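PDB 3AQT: bacterial regulatory proteins, tetR family from Corynebacterium glutamicum, which binds resorcinol and, as a TetR-family transcriptional repressor, probably binds DNA through a helix-turn-helix motif. Local coordinates for residues Arg161-Leu166 against Glu178-Ala183. Numbering follows the deposited sequence.
Sequences RARRDL and EDLDLA. With RCO (resorcinol), chain D.
Arg163 and Leu166 of helix 159-171, one wall of the resorcinol pocket in the ligand-binding domain of this TetR-family repressor, meet Leu180, Asp181 and Ala183 in the first turn of helix 180-199. On the more exposed side of the contact, Arg163 forms a salt bridge with Asp181: NE donates to OD1 over 2.8 Å, nearly straight at 164° and in the guanidinium plane, while NH2 of Arg163 adds a weak bond to the same oxygen. Both donors share OD1 of Asp181, and the guanidinium and carboxylate planes are turned 43° apart. With CG anti to the backbone N (chi1 -165°) and the chain extended as far as NE, Arg163 reaches across to helix 180-199. Leu180 crosses it at about a right angle and lays CD2 over one guanidinium face, 3.6 Å from NH1 of Arg163, an apolar contact that does not compete with the in-plane bond from NE to Asp181. Deeper in, small and branched apolar residues suit the close approach: CB of Leu166 packs against CD1 of Leu180, and CD1 of Leu166 rests 4.0 Å from the methyl CB of Ala183. Asp179 is the N-cap of helix 180-199, its OD1 accepting from Leu182 N at 3.0 Å. On the pocket side, O3 of resorcinol donates to Asp165 OD2 over 2.6 Å, and Ala162 is small enough to let the ring lie against it, CB 3.7 Å from C4. Arg164 grips the other oxygen, OD1 of Asp165, side-on through NE and NH2, and also pairs with Asp110. Ligand and arginine thus divide the carboxylate of Asp165 between them; the neighbouring positive charge would be expected to favour its ionised form, suited to accept a hydrogen bond from the hydroxyl of the inducer.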
# COMPACT_ATOMS: atom_id res chain seq x y z
N ARG B 161 11.50 13.29 4.04
CA ARG B 161 11.16 14.56 3.41
C ARG B 161 9.68 14.88 3.60
O ARG B 161 9.30 16.02 3.89
CB ARG B 161 11.50 14.54 1.91
CG ARG B 161 12.99 14.49 1.62
CD ARG B 161 13.29 14.46 0.13
NE ARG B 161 14.70 14.74 -0.13
CZ ARG B 161 15.68 13.83 -0.12
NH1 ARG B 161 15.41 12.55 0.13
NH2 ARG B 161 16.93 14.21 -0.32
N ALA B 162 8.84 13.86 3.43
CA ALA B 162 7.41 14.03 3.57
C ALA B 162 7.09 14.34 5.03
O ALA B 162 6.30 15.22 5.32
CB ALA B 162 6.68 12.77 3.13
N ARG B 163 7.72 13.60 5.94
CA ARG B 163 7.47 13.81 7.35
C ARG B 163 7.82 15.26 7.70
O ARG B 163 7.08 15.92 8.44
CB ARG B 163 8.32 12.83 8.17
CG ARG B 163 7.91 12.70 9.63
CD ARG B 163 8.76 11.67 10.35
NE ARG B 163 8.24 11.34 11.67
CZ ARG B 163 8.31 12.15 12.72
NH1 ARG B 163 8.89 13.34 12.62
NH2 ARG B 163 7.80 11.77 13.89
N ARG B 164 8.93 15.74 7.17
CA ARG B 164 9.38 17.11 7.41
C ARG B 164 8.30 18.08 6.96
O ARG B 164 7.90 18.97 7.71
CB ARG B 164 10.66 17.38 6.61
CG ARG B 164 11.12 18.84 6.65
CD ARG B 164 12.05 19.12 5.50
NE ARG B 164 11.37 18.99 4.21
CZ ARG B 164 11.96 18.60 3.09
NH1 ARG B 164 13.25 18.29 3.08
NH2 ARG B 164 11.25 18.52 1.97
N ASP B 165 7.85 17.91 5.73
CA ASP B 165 6.83 18.78 5.18
C ASP B 165 5.56 18.73 6.03
O ASP B 165 4.94 19.76 6.28
CB ASP B 165 6.53 18.42 3.72
CG ASP B 165 7.67 18.79 2.77
OD1 ASP B 165 8.54 19.60 3.17
OD2 ASP B 165 7.69 18.30 1.62
N LEU B 166 5.19 17.55 6.48
CA LEU B 166 4.00 17.41 7.31
C LEU B 166 4.20 18.04 8.69
O LEU B 166 3.29 18.69 9.21
CB LEU B 166 3.63 15.93 7.47
CG LEU B 166 3.08 15.27 6.20
CD1 LEU B 166 2.80 13.79 6.49
CD2 LEU B 166 1.80 15.98 5.74
N GLU B 178 -2.73 13.31 14.17
CA GLU B 178 -2.57 12.70 15.49
C GLU B 178 -1.28 11.90 15.60
O GLU B 178 -0.68 11.84 16.67
CB GLU B 178 -3.76 11.81 15.80
CG GLU B 178 -5.08 12.56 15.84
CD GLU B 178 -6.27 11.63 15.81
OE1 GLU B 178 -6.50 10.99 14.76
OE2 GLU B 178 -6.99 11.54 16.82
N ASP B 179 -0.86 11.28 14.50
CA ASP B 179 0.37 10.50 14.51
C ASP B 179 1.15 10.77 13.23
O ASP B 179 0.74 10.39 12.13
CB ASP B 179 0.06 9.01 14.64
CG ASP B 179 1.31 8.17 14.82
OD1 ASP B 179 2.27 8.35 14.04
OD2 ASP B 179 1.33 7.32 15.74
N LEU B 180 2.29 11.42 13.39
CA LEU B 180 3.16 11.80 12.29
C LEU B 180 3.72 10.65 11.45
O LEU B 180 3.79 10.76 10.22
CB LEU B 180 4.30 12.64 12.85
CG LEU B 180 4.82 13.81 12.02
CD1 LEU B 180 3.68 14.57 11.36
CD2 LEU B 180 5.60 14.72 12.95
N ASP B 181 4.12 9.56 12.09
CA ASP B 181 4.65 8.42 11.36
C ASP B 181 3.54 7.75 10.57
O ASP B 181 3.76 7.29 9.45
CB ASP B 181 5.30 7.42 12.32
CG ASP B 181 6.51 8.01 13.04
OD1 ASP B 181 7.27 8.79 12.42
OD2 ASP B 181 6.71 7.69 14.23
N LEU B 182 2.35 7.70 11.16
CA LEU B 182 1.21 7.10 10.50
C LEU B 182 0.86 7.87 9.24
O LEU B 182 0.64 7.29 8.18
CB LEU B 182 0.00 7.09 11.44
CG LEU B 182 -1.27 6.54 10.78
CD1 LEU B 182 -1.11 5.04 10.57
CD2 LEU B 182 -2.50 6.83 11.63
N ALA B 183 0.80 9.20 9.34
CA ALA B 183 0.46 10.02 8.19
C ALA B 183 1.49 9.84 7.09
O ALA B 183 1.15 9.80 5.91
CB ALA B 183 0.37 11.48 8.59
C1 RCO D . 8.48 14.39 -0.81
C2 RCO D . 7.92 15.46 -0.04
C3 RCO D . 6.54 15.43 0.32
C4 RCO D . 5.74 14.35 -0.09
C5 RCO D . 6.29 13.30 -0.85
C6 RCO D . 7.66 13.32 -1.21
O1 RCO D . 9.82 14.42 -1.16
O3 RCO D . 5.97 16.46 1.07